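Local atomic coordinates of succinate-semialdehyde dehydrogenase (Streptococcus pyogenes MGAS1882, PDB entry 4YWV), a protein that probably catalyses the NAD(P)-dependent oxidation of succinic semialdehyde to succinate. Residues A2-Y7 with L14-N19; D18-Q23 with L184-D189; V28-H33 with D197-G202; V124-E129 with P151-H156. All coordinates share one frame; numbering follows the deposited sequence.

Contact 1. Residues A2-Y7 with L14-N19. With SSN (4-oxobutanoic acid), chain D.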
# COMPACT_ATOMS: atom_id res chain seq x y z
N ALA A 2 -16.05 10.95 -23.86
CA ALA A 2 -15.73 12.14 -24.70
C ALA A 2 -15.03 13.24 -23.91
O ALA A 2 -15.64 13.88 -23.07
CB ALA A 2 -17.02 12.68 -25.32
N TYR A 3 -13.75 13.45 -24.19
CA TYR A 3 -12.98 14.49 -23.51
C TYR A 3 -13.35 15.80 -24.17
O TYR A 3 -13.20 15.96 -25.38
CB TYR A 3 -11.49 14.22 -23.65
CG TYR A 3 -11.08 13.02 -22.84
CD1 TYR A 3 -11.34 11.73 -23.30
CD2 TYR A 3 -10.50 13.18 -21.59
CE1 TYR A 3 -11.04 10.63 -22.52
CE2 TYR A 3 -10.19 12.07 -20.80
CZ TYR A 3 -10.46 10.80 -21.27
OH TYR A 3 -10.17 9.71 -20.49
N GLN A 4 -13.81 16.76 -23.37
CA GLN A 4 -14.28 18.00 -23.94
C GLN A 4 -14.27 19.17 -22.97
O GLN A 4 -14.72 19.05 -21.83
CB GLN A 4 -15.69 17.74 -24.46
CG GLN A 4 -16.28 18.76 -25.38
CD GLN A 4 -17.47 18.19 -26.15
OE1 GLN A 4 -18.47 17.77 -25.54
NE2 GLN A 4 -17.38 18.17 -27.48
N THR A 5 -13.75 20.31 -23.42
CA THR A 5 -13.73 21.52 -22.60
C THR A 5 -15.03 22.30 -22.81
O THR A 5 -15.29 22.82 -23.90
CB THR A 5 -12.56 22.47 -22.96
OG1 THR A 5 -11.33 21.93 -22.50
CG2 THR A 5 -12.78 23.84 -22.32
N ILE A 6 -15.84 22.39 -21.76
CA ILE A 6 -17.09 23.11 -21.81
C ILE A 6 -17.08 24.12 -20.66
O ILE A 6 -17.33 23.75 -19.52
CB ILE A 6 -18.29 22.18 -21.62
CG1 ILE A 6 -18.22 21.03 -22.62
CG2 ILE A 6 -19.58 22.96 -21.80
CD1 ILE A 6 -19.41 20.07 -22.54
N TYR A 7 -16.80 25.38 -20.98
CA TYR A 7 -16.75 26.44 -19.98
C TYR A 7 -18.01 26.41 -19.10
O TYR A 7 -19.11 26.63 -19.58
CB TYR A 7 -16.59 27.79 -20.68
CG TYR A 7 -16.19 28.94 -19.78
CD1 TYR A 7 -15.62 28.71 -18.52
CD2 TYR A 7 -16.36 30.25 -20.20
CE1 TYR A 7 -15.22 29.78 -17.71
CE2 TYR A 7 -15.97 31.33 -19.40
CZ TYR A 7 -15.40 31.08 -18.16
OH TYR A 7 -15.03 32.16 -17.37
N LEU A 14 -15.60 24.65 -25.99
CA LEU A 14 -14.40 25.30 -26.49
C LEU A 14 -13.41 24.38 -27.19
O LEU A 14 -12.71 24.80 -28.10
CB LEU A 14 -13.71 26.03 -25.34
CG LEU A 14 -14.64 27.02 -24.63
CD1 LEU A 14 -14.00 27.53 -23.35
CD2 LEU A 14 -14.96 28.17 -25.58
N HIS A 15 -13.35 23.12 -26.76
CA HIS A 15 -12.42 22.17 -27.37
C HIS A 15 -12.98 20.75 -27.30
O HIS A 15 -13.64 20.38 -26.34
CB HIS A 15 -11.08 22.11 -26.62
CG HIS A 15 -10.36 23.42 -26.50
ND1 HIS A 15 -9.97 24.16 -27.60
CD2 HIS A 15 -9.90 24.08 -25.41
CE1 HIS A 15 -9.29 25.22 -27.19
NE2 HIS A 15 -9.23 25.19 -25.87
N THR A 16 -12.69 19.97 -28.33
CA THR A 16 -13.09 18.57 -28.33
C THR A 16 -11.79 17.87 -28.69
O THR A 16 -11.06 18.34 -29.56
CB THR A 16 -14.17 18.24 -29.38
OG1 THR A 16 -15.31 19.08 -29.19
CG2 THR A 16 -14.61 16.80 -29.20
N PHE A 17 -11.48 16.79 -28.00
CA PHE A 17 -10.25 16.07 -28.28
C PHE A 17 -10.56 14.63 -28.66
O PHE A 17 -11.43 14.00 -28.05
CB PHE A 17 -9.33 16.08 -27.06
CG PHE A 17 -8.94 17.45 -26.60
CD1 PHE A 17 -9.74 18.14 -25.69
CD2 PHE A 17 -7.77 18.04 -27.05
CE1 PHE A 17 -9.37 19.41 -25.23
CE2 PHE A 17 -7.38 19.31 -26.60
CZ PHE A 17 -8.19 19.99 -25.69
N ASP A 18 -9.84 14.11 -29.64
CA ASP A 18 -10.06 12.73 -30.07
C ASP A 18 -9.47 11.79 -29.03
O ASP A 18 -8.39 12.06 -28.49
CB ASP A 18 -9.40 12.44 -31.43
CG ASP A 18 -9.86 13.39 -32.54
OD1 ASP A 18 -11.09 13.61 -32.68
OD2 ASP A 18 -8.99 13.89 -33.28
N ASN A 19 -10.16 10.69 -28.76
CA ASN A 19 -9.67 9.70 -27.81
C ASN A 19 -8.45 9.01 -28.41
O ASN A 19 -8.38 8.81 -29.62
CB ASN A 19 -10.73 8.66 -27.51
CG ASN A 19 -11.65 9.08 -26.40
OD1 ASN A 19 -12.14 10.21 -26.38
ND2 ASN A 19 -11.89 8.17 -25.45
C1 SSN D . -14.21 10.93 -16.13
O1 SSN D . -13.54 10.95 -15.06
C2 SSN D . -13.56 10.76 -17.48
O2 SSN D . -15.45 11.07 -16.11
C3 SSN D . -14.25 9.63 -18.24
C4 SSN D . -13.74 9.56 -19.68
O4 SSN D . -13.96 8.59 -20.39
O HOH W 1 -13.22 12.63 -26.63
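Asn19 meets the Tyr3 ring at its edge: OD1 lies close to the ring plane, 3.5 Å from Tyr3 CD1, and the amide is turned 61° against the ring. The ring of Phe17 likewise offers an edge, to Tyr3 O and Thr5 OG1, while the imidazole of His15 has Thr5 OG1 at its edge and Leu14 CB over one face, near the rim. One water, beside the Tyr3 ring edge, ties the first pair together by accepting from Tyr3 N and donating to Phe17 O and to Asn19 OD1, so the side-chain oxygen of Asn19 is held where it borders the ring. The backbones form an antiparallel beta hairpin with a classic beta bulge, in which Leu14 and His15 both face Thr5. Thr5 O accepts from Leu14 N at 2.8 Å and, weakly, from His15 N; Thr5 N returns a bond to His15 O. Phe17 N donates to Tyr3 O in a nearly straight bond (168° at the hydrogen). In the non-hydrogen-bonded pair, Gln4 and Thr16 run side by side. With CG anti to the backbone N (chi1 -166°) and the chain extended beyond it, Gln4 brings NE2 to 2.8 Å from Thr16 OG1, which sits in the amide plane. Thr5 CG2 packs 3.8 Å from Leu14 CB, whereas Thr5 OG1 is hydrogen-bonded to Asp73 OD1. Leu14 CD1 reaches on to Tyr7 CB at 3.7 Å. Tyr3 OH, hydrogen-bonded to Ile186 O, lies 3.7 Å from C4 of a bound 4-oxobutanoic acid.

Contact 2. Residues D18-Q23 with L184-D189. With SSN (4-oxobutanoic acid), chain D.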
# COMPACT_ATOMS: atom_id res chain seq x y z
N ASP A 18 -9.84 14.11 -29.64
CA ASP A 18 -10.06 12.73 -30.07
C ASP A 18 -9.47 11.79 -29.03
O ASP A 18 -8.39 12.06 -28.49
CB ASP A 18 -9.40 12.44 -31.43
CG ASP A 18 -9.86 13.39 -32.54
OD1 ASP A 18 -11.09 13.61 -32.68
OD2 ASP A 18 -8.99 13.89 -33.28
N ASN A 19 -10.16 10.69 -28.76
CA ASN A 19 -9.67 9.70 -27.81
C ASN A 19 -8.45 9.01 -28.41
O ASN A 19 -8.38 8.81 -29.62
CB ASN A 19 -10.73 8.66 -27.51
CG ASN A 19 -11.65 9.08 -26.40
OD1 ASN A 19 -12.14 10.21 -26.38
ND2 ASN A 19 -11.89 8.17 -25.45
N MET A 20 -7.51 8.65 -27.55
CA MET A 20 -6.29 7.97 -27.95
C MET A 20 -6.61 6.59 -28.52
O MET A 20 -7.48 5.88 -28.01
CB MET A 20 -5.36 7.84 -26.74
CG MET A 20 -4.06 7.13 -27.01
SD MET A 20 -3.01 7.08 -25.53
CE MET A 20 -1.77 8.30 -25.94
N THR A 21 -5.90 6.21 -29.58
CA THR A 21 -6.11 4.93 -30.23
C THR A 21 -5.38 3.82 -29.48
O THR A 21 -4.52 4.10 -28.64
CB THR A 21 -5.59 4.96 -31.68
OG1 THR A 21 -4.21 5.34 -31.68
CG2 THR A 21 -6.38 5.96 -32.51
N ASP A 22 -5.69 2.57 -29.78
CA ASP A 22 -5.07 1.45 -29.09
C ASP A 22 -3.59 1.32 -29.40
O ASP A 22 -2.80 0.98 -28.52
CB ASP A 22 -5.78 0.15 -29.44
CG ASP A 22 -7.24 0.16 -29.00
OD1 ASP A 22 -7.51 0.39 -27.80
OD2 ASP A 22 -8.12 -0.05 -29.87
N GLN A 23 -3.22 1.59 -30.65
CA GLN A 23 -1.82 1.49 -31.05
C GLN A 23 -1.04 2.58 -30.33
O GLN A 23 0.05 2.34 -29.81
CB GLN A 23 -1.68 1.65 -32.56
CG GLN A 23 -0.27 1.40 -33.08
CD GLN A 23 0.32 0.10 -32.56
OE1 GLN A 23 -0.31 -0.96 -32.64
NE2 GLN A 23 1.54 0.16 -32.04
N LEU A 184 -3.43 10.53 -21.25
CA LEU A 184 -4.17 9.51 -22.00
C LEU A 184 -5.66 9.81 -22.09
O LEU A 184 -6.39 9.69 -21.10
CB LEU A 184 -3.99 8.14 -21.35
CG LEU A 184 -2.57 7.71 -20.98
CD1 LEU A 184 -2.64 6.41 -20.20
CD2 LEU A 184 -1.73 7.56 -22.22
N PHE A 185 -6.12 10.20 -23.27
CA PHE A 185 -7.54 10.46 -23.46
C PHE A 185 -8.14 9.10 -23.82
O PHE A 185 -8.52 8.85 -24.96
CB PHE A 185 -7.75 11.46 -24.60
CG PHE A 185 -7.36 12.87 -24.25
CD1 PHE A 185 -7.67 13.40 -23.01
CD2 PHE A 185 -6.74 13.68 -25.19
CE1 PHE A 185 -7.38 14.72 -22.71
CE2 PHE A 185 -6.44 15.01 -24.90
CZ PHE A 185 -6.76 15.53 -23.66
N ILE A 186 -8.23 8.23 -22.83
CA ILE A 186 -8.75 6.89 -23.05
C ILE A 186 -10.06 6.62 -22.32
O ILE A 186 -10.52 7.42 -21.50
CB ILE A 186 -7.69 5.85 -22.61
CG1 ILE A 186 -7.30 6.10 -21.15
CG2 ILE A 186 -6.46 5.95 -23.51
CD1 ILE A 186 -6.15 5.23 -20.65
N SER A 187 -10.67 5.50 -22.65
CA SER A 187 -11.93 5.10 -22.03
C SER A 187 -11.60 4.32 -20.76
O SER A 187 -10.43 4.00 -20.52
CB SER A 187 -12.71 4.22 -22.99
OG SER A 187 -11.95 3.07 -23.32
N TYR A 188 -12.60 4.03 -19.94
CA TYR A 188 -12.35 3.26 -18.74
C TYR A 188 -12.06 1.80 -19.10
O TYR A 188 -11.54 1.03 -18.29
CB TYR A 188 -13.53 3.39 -17.77
CG TYR A 188 -13.41 4.63 -16.92
CD1 TYR A 188 -12.45 4.71 -15.90
CD2 TYR A 188 -14.20 5.76 -17.16
CE1 TYR A 188 -12.28 5.88 -15.15
CE2 TYR A 188 -14.04 6.94 -16.41
CZ TYR A 188 -13.07 6.99 -15.41
OH TYR A 188 -12.90 8.14 -14.66
N ASP A 189 -12.35 1.45 -20.34
CA ASP A 189 -12.07 0.11 -20.84
C ASP A 189 -10.54 0.02 -21.06
O ASP A 189 -9.90 -0.95 -20.67
CB ASP A 189 -12.78 -0.10 -22.18
CG ASP A 189 -13.51 -1.42 -22.25
OD1 ASP A 189 -14.57 -1.55 -21.59
OD2 ASP A 189 -13.02 -2.32 -22.97
C1 SSN D . -14.21 10.93 -16.13
O1 SSN D . -13.54 10.95 -15.06
C2 SSN D . -13.56 10.76 -17.48
O2 SSN D . -15.45 11.07 -16.11
C3 SSN D . -14.25 9.63 -18.24
C4 SSN D . -13.74 9.56 -19.68
O4 SSN D . -13.96 8.59 -20.39
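Met20 reaches across to Leu184 and Ile186 with a side chain that is straight as far as its sulfur. Both chi1 (179°) and chi2 (178°) are near trans, which carries Met20 SD to 3.6 Å from Leu184 CD2; the bend at chi3 then keeps Met20 CE 3.8 Å from that methyl. Nearer the backbone, Met20 CB lies 3.9 Å from Ile186 CG2, the two side chains running alongside each other. Ile186 takes the less common rotamer, with CG1 wedged between its backbone N and carbonyl carbon (chi1 56°) and CG2 left on the flank that Met20 covers. A single hydrogen bond joins the backbones, Met20 N to Phe185 O at 2.8 Å, with the donor tilted out of the carbonyl plane. Phe185 is the centre of an inverse gamma turn, which bends the chain where its carbonyl meets this N-H. Asn19 CB lies 3.4 Å from Phe185 O. At the far end, Tyr188 OH donates to O1 of the bound 4-oxobutanoic acid at 2.9 Å. Both segments lead into helices: Thr21 is the N-cap of helix 22-41 and Ser187 that of helix 188-196. Gln190 of the latter links them, its NE2 bonded to Met20 O and its OE1 to Ser187 N. Met20 and Leu184 both pack on Leu25 and Val28 of helix 22-41, while Leu184 and Ile186 rest on Val153 and Lys155 of strand 152-155.

Contact 3. Residues V28-H33 with D197-G202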
# COMPACT_ATOMS: atom_id res chain seq x y z
N VAL A 28 2.73 4.43 -26.27
CA VAL A 28 3.01 5.26 -25.10
C VAL A 28 3.55 4.38 -23.98
O VAL A 28 4.53 4.72 -23.32
CB VAL A 28 1.74 6.00 -24.60
CG1 VAL A 28 2.01 6.67 -23.26
CG2 VAL A 28 1.32 7.05 -25.62
N LEU A 29 2.91 3.23 -23.78
CA LEU A 29 3.31 2.30 -22.74
C LEU A 29 4.71 1.71 -22.97
O LEU A 29 5.48 1.53 -22.03
CB LEU A 29 2.27 1.20 -22.62
CG LEU A 29 1.46 1.12 -21.31
CD1 LEU A 29 1.06 2.49 -20.81
CD2 LEU A 29 0.24 0.28 -21.57
N GLU A 30 5.04 1.41 -24.23
CA GLU A 30 6.36 0.86 -24.55
C GLU A 30 7.44 1.92 -24.40
O GLU A 30 8.55 1.62 -23.96
CB GLU A 30 6.37 0.29 -25.98
CG GLU A 30 7.71 -0.34 -26.44
CD GLU A 30 8.22 -1.46 -25.51
OE1 GLU A 30 7.44 -1.98 -24.68
OE2 GLU A 30 9.42 -1.82 -25.63
N ARG A 31 7.13 3.16 -24.76
CA ARG A 31 8.08 4.26 -24.65
C ARG A 31 8.41 4.53 -23.19
O ARG A 31 9.58 4.76 -22.84
CB ARG A 31 7.51 5.54 -25.28
CG ARG A 31 8.37 6.77 -25.02
CD ARG A 31 7.82 8.00 -25.73
NE ARG A 31 6.58 8.49 -25.14
CZ ARG A 31 5.85 9.50 -25.64
NH1 ARG A 31 6.25 10.12 -26.74
NH2 ARG A 31 4.74 9.90 -25.02
N ALA A 32 7.38 4.52 -22.35
CA ALA A 32 7.52 4.76 -20.91
C ALA A 32 8.29 3.64 -20.22
O ALA A 32 9.10 3.90 -19.33
CB ALA A 32 6.15 4.89 -20.28
N HIS A 33 8.04 2.41 -20.63
CA HIS A 33 8.72 1.27 -20.05
C HIS A 33 10.20 1.36 -20.39
O HIS A 33 11.06 1.09 -19.54
CB HIS A 33 8.13 -0.03 -20.60
CG HIS A 33 8.91 -1.25 -20.24
ND1 HIS A 33 9.23 -1.58 -18.93
CD2 HIS A 33 9.43 -2.24 -21.00
CE1 HIS A 33 9.91 -2.71 -18.92
NE2 HIS A 33 10.04 -3.13 -20.16
N ASP A 197 -1.59 -4.30 -18.07
CA ASP A 197 -0.30 -4.34 -18.76
C ASP A 197 0.87 -4.60 -17.79
O ASP A 197 0.97 -3.96 -16.75
CB ASP A 197 -0.08 -3.02 -19.49
CG ASP A 197 0.95 -3.12 -20.60
OD1 ASP A 197 0.55 -3.45 -21.75
OD2 ASP A 197 2.15 -2.87 -20.33
N LYS A 198 1.76 -5.52 -18.15
CA LYS A 198 2.89 -5.84 -17.27
C LYS A 198 3.87 -4.69 -17.09
O LYS A 198 4.61 -4.67 -16.12
CB LYS A 198 3.65 -7.07 -17.79
CG LYS A 198 4.47 -6.83 -19.05
CD LYS A 198 5.16 -8.11 -19.53
CE LYS A 198 6.18 -8.64 -18.51
NZ LYS A 198 6.90 -9.86 -19.02
N ARG A 199 3.89 -3.75 -18.04
CA ARG A 199 4.79 -2.60 -17.96
C ARG A 199 4.36 -1.58 -16.89
O ARG A 199 5.16 -0.72 -16.47
CB ARG A 199 4.89 -1.93 -19.33
CG ARG A 199 5.62 -2.78 -20.35
CD ARG A 199 5.45 -2.29 -21.77
NE ARG A 199 4.06 -2.38 -22.20
CZ ARG A 199 3.67 -2.36 -23.48
NH1 ARG A 199 4.58 -2.26 -24.45
NH2 ARG A 199 2.38 -2.45 -23.79
N VAL A 200 3.11 -1.67 -16.46
CA VAL A 200 2.58 -0.78 -15.45
C VAL A 200 2.67 -1.51 -14.10
O VAL A 200 2.12 -2.60 -13.94
CB VAL A 200 1.13 -0.42 -15.77
CG1 VAL A 200 0.53 0.41 -14.66
CG2 VAL A 200 1.09 0.34 -17.08
N VAL A 201 3.36 -0.89 -13.15
CA VAL A 201 3.58 -1.50 -11.84
C VAL A 201 2.80 -0.91 -10.67
O VAL A 201 3.02 -1.30 -9.52
CB VAL A 201 5.08 -1.44 -11.46
CG1 VAL A 201 5.92 -2.09 -12.54
CG2 VAL A 201 5.50 0.01 -11.26
N GLY A 202 1.91 0.03 -10.94
CA GLY A 202 1.15 0.64 -9.86
C GLY A 202 0.13 1.64 -10.33
O GLY A 202 0.17 2.12 -11.47
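Arg199 crosses to the helix, lying along His33 with its aliphatic part and reaching Leu29, Asp197 and Glu30 with its guanidinium. Its CB lies 4.0 Å from His33 CB. With CG set anti to the carbonyl carbon (chi1 -69°), the chain passes over the imidazole: Arg199 CG sits over one ring face, 3.6 Å from His33 CG, in a CH-pi contact offset toward the rim. Arg199 CD follows, 3.7 Å from His33 CB, and also approaches Glu30 OE1. A bend at chi3 then turns the guanidinium toward Leu29, whose CB covers one of its faces, 3.8 Å from Arg199 NH2. NE and NH2 grip Asp197 side-on: Arg199 NE donates to the syn lone pair of Asp197 OD2 at 2.7 Å, in an almost straight bond (171°), and NH2 donates to OD1. Asp197 OD2 also accepts from Arg199 N, on its anti side, closing an Asx turn within the type I beta turn that leads from Asp197 into strand 200-206. The turn places the arginine beside helix 22-41, just before the strand joins the largely parallel sheet of the Rossmann-like domain typical of aldehyde dehydrogenases. At the tip, Arg199 NH1 donates to Glu30 OE1 at 2.9 Å, in the guanidinium plane but on the anti side of the carboxylate, the two planes being 47° apart. A carboxylate on each side probably steadies the positive charge. Leu29 CD2 lies against the carboxylate, 3.6 Å from Asp197 CG, and Leu29 CD1 makes a looser apolar contact with Val200 CG2. Beyond the turn, Lys224 NZ donates to Asp197 O and Val200 O.

Contact 4. Residues V124-E129 with P151-H156. With SSN (4-oxobutanoic acid), chain D.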
# COMPACT_ATOMS: atom_id res chain seq x y z
N VAL A 124 6.49 1.96 -14.64
CA VAL A 124 5.53 2.93 -15.12
C VAL A 124 4.33 2.98 -14.18
O VAL A 124 3.75 1.95 -13.83
CB VAL A 124 5.06 2.56 -16.55
CG1 VAL A 124 4.09 3.58 -17.07
CG2 VAL A 124 6.27 2.48 -17.46
N ILE A 125 3.95 4.19 -13.78
CA ILE A 125 2.82 4.35 -12.88
C ILE A 125 1.64 5.00 -13.58
O ILE A 125 1.81 5.95 -14.34
CB ILE A 125 3.19 5.22 -11.65
CG1 ILE A 125 4.30 4.55 -10.85
CG2 ILE A 125 1.96 5.44 -10.78
CD1 ILE A 125 3.94 3.15 -10.36
N LEU A 126 0.45 4.48 -13.31
CA LEU A 126 -0.74 5.05 -13.89
C LEU A 126 -1.33 5.98 -12.85
O LEU A 126 -1.43 5.62 -11.68
CB LEU A 126 -1.77 3.96 -14.22
CG LEU A 126 -3.17 4.52 -14.47
CD1 LEU A 126 -3.12 5.56 -15.58
CD2 LEU A 126 -4.14 3.39 -14.82
N ALA A 127 -1.72 7.17 -13.29
CA ALA A 127 -2.31 8.13 -12.39
C ALA A 127 -3.69 8.48 -12.92
O ALA A 127 -3.84 8.83 -14.08
CB ALA A 127 -1.44 9.39 -12.31
N VAL A 128 -4.69 8.36 -12.05
CA VAL A 128 -6.06 8.69 -12.40
C VAL A 128 -6.45 9.88 -11.52
O VAL A 128 -6.58 9.74 -10.31
CB VAL A 128 -7.00 7.52 -12.11
CG1 VAL A 128 -8.42 7.90 -12.48
CG2 VAL A 128 -6.55 6.30 -12.88
N GLU A 129 -6.64 11.04 -12.14
CA GLU A 129 -6.96 12.24 -11.39
C GLU A 129 -8.30 12.87 -11.70
O GLU A 129 -8.85 12.70 -12.79
CB GLU A 129 -5.85 13.26 -11.59
CG GLU A 129 -4.45 12.71 -11.34
CD GLU A 129 -4.37 11.91 -10.04
OE1 GLU A 129 -4.84 12.41 -9.00
OE2 GLU A 129 -3.84 10.78 -10.06
N PRO A 151 8.31 6.42 -14.75
CA PRO A 151 7.61 7.20 -15.78
C PRO A 151 6.13 7.17 -15.43
O PRO A 151 5.68 6.27 -14.72
CB PRO A 151 7.92 6.45 -17.07
CG PRO A 151 9.25 5.83 -16.80
CD PRO A 151 9.10 5.34 -15.37
N MET A 152 5.36 8.14 -15.92
CA MET A 152 3.95 8.17 -15.59
C MET A 152 2.98 8.30 -16.77
O MET A 152 3.29 8.92 -17.79
CB MET A 152 3.70 9.31 -14.60
CG MET A 152 2.32 9.32 -13.97
SD MET A 152 2.19 10.63 -12.76
CE MET A 152 2.79 9.76 -11.29
N VAL A 153 1.81 7.67 -16.64
CA VAL A 153 0.75 7.76 -17.64
C VAL A 153 -0.46 8.30 -16.88
O VAL A 153 -0.80 7.80 -15.80
CB VAL A 153 0.42 6.40 -18.33
CG1 VAL A 153 1.56 6.02 -19.26
CG2 VAL A 153 0.16 5.31 -17.30
N LEU A 154 -1.08 9.33 -17.44
CA LEU A 154 -2.19 10.00 -16.80
C LEU A 154 -3.53 9.88 -17.48
O LEU A 154 -3.65 10.06 -18.69
CB LEU A 154 -1.85 11.49 -16.66
CG LEU A 154 -2.99 12.47 -16.34
CD1 LEU A 154 -3.52 12.22 -14.93
CD2 LEU A 154 -2.48 13.90 -16.49
N LYS A 155 -4.53 9.57 -16.66
CA LYS A 155 -5.91 9.47 -17.11
C LYS A 155 -6.59 10.54 -16.28
O LYS A 155 -6.86 10.35 -15.10
CB LYS A 155 -6.48 8.10 -16.77
CG LYS A 155 -7.77 7.77 -17.49
CD LYS A 155 -8.91 8.63 -17.01
CE LYS A 155 -10.19 8.33 -17.76
NZ LYS A 155 -11.14 9.45 -17.60
N HIS A 156 -6.83 11.69 -16.90
CA HIS A 156 -7.45 12.81 -16.22
C HIS A 156 -8.95 12.83 -16.45
O HIS A 156 -9.47 12.09 -17.29
CB HIS A 156 -6.85 14.13 -16.72
CG HIS A 156 -6.69 15.16 -15.65
ND1 HIS A 156 -7.54 15.25 -14.57
CD2 HIS A 156 -5.75 16.12 -15.48
CE1 HIS A 156 -7.14 16.22 -13.77
NE2 HIS A 156 -6.05 16.77 -14.30
C1 SSN D . -14.21 10.93 -16.13
O1 SSN D . -13.54 10.95 -15.06
C2 SSN D . -13.56 10.76 -17.48
O2 SSN D . -15.45 11.07 -16.11
C3 SSN D . -14.25 9.63 -18.24
C4 SSN D . -13.74 9.56 -19.68
O4 SSN D . -13.96 8.59 -20.39
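Val153, Glu129 and Val124 have the most surface buried between these two parallel strands. Val153 lies between Val124 and Leu126: its CG1 is 4.1 Å from Val124 CG1, and its CG2 is 3.7 Å from Leu126 CD1, crossing at about a right angle. Chi1 of -72° sets Val153 CG1 anti to the carbonyl carbon and leaves CG2 in the crowded position between backbone N and carbonyl carbon, which also puts it close to Ile125 O. Val124, besides meeting Val153, places CG2 near Pro151 CB. Glu129 closes the other end. Its CB lies over one face of the His156 imidazole, 3.9 Å from CE1, and its CG touches Leu154 CD1 at 3.7 Å; His156 ND1 adds a weak bond to Glu129 O, while its NE2 donates to Pro134 O. Between these ends runs an unbroken parallel ladder, with Ile125 N to Pro151 O, Val153 N to Ile125 O, Ala127 N to Val153 O (2.7 Å), Lys155 N to Ala127 O and Glu129 N to Lys155 O. The amine of Lys155, weakly bonded to Tyr3 OH, lies by a bound 4-oxobutanoic acid, but their modelled closeness is doubtful. The pair belongs to a beta-alpha-beta unit crossing over through helix 134-148, which packs on Met152, Leu154 and His156. The opposite face is covered by helices 22-41 (Val124, Val153) and 188-196 (Leu126, Lys155), while strand 200-206 flanks strand 124-128.

In the fold
From the N terminus, contact 1 closes a short hairpin at once, and the chain leaves it through Asp18 and Asn19 directly into contact 2, which closes a loop of 160 residues onto the approach to helix 188-196. Contact 3 starts further along helix 22-41 and ends at the head of strand 200-206, so its span crosses that of contact 2. Contact 4 falls within both long loops, joining neighbouring strands of the mixed sheet that also holds strand 200-206. Contacts 2 and 3 share helix 22-41 and meet at Val28; backbone bonds join Leu184 to Leu154 and Val201 to Val124. Tyr3, Tyr188 and Lys155 bring contacts 1, 2 and 4 to one bound 4-oxobutanoic acid, which contact 3 does not touch.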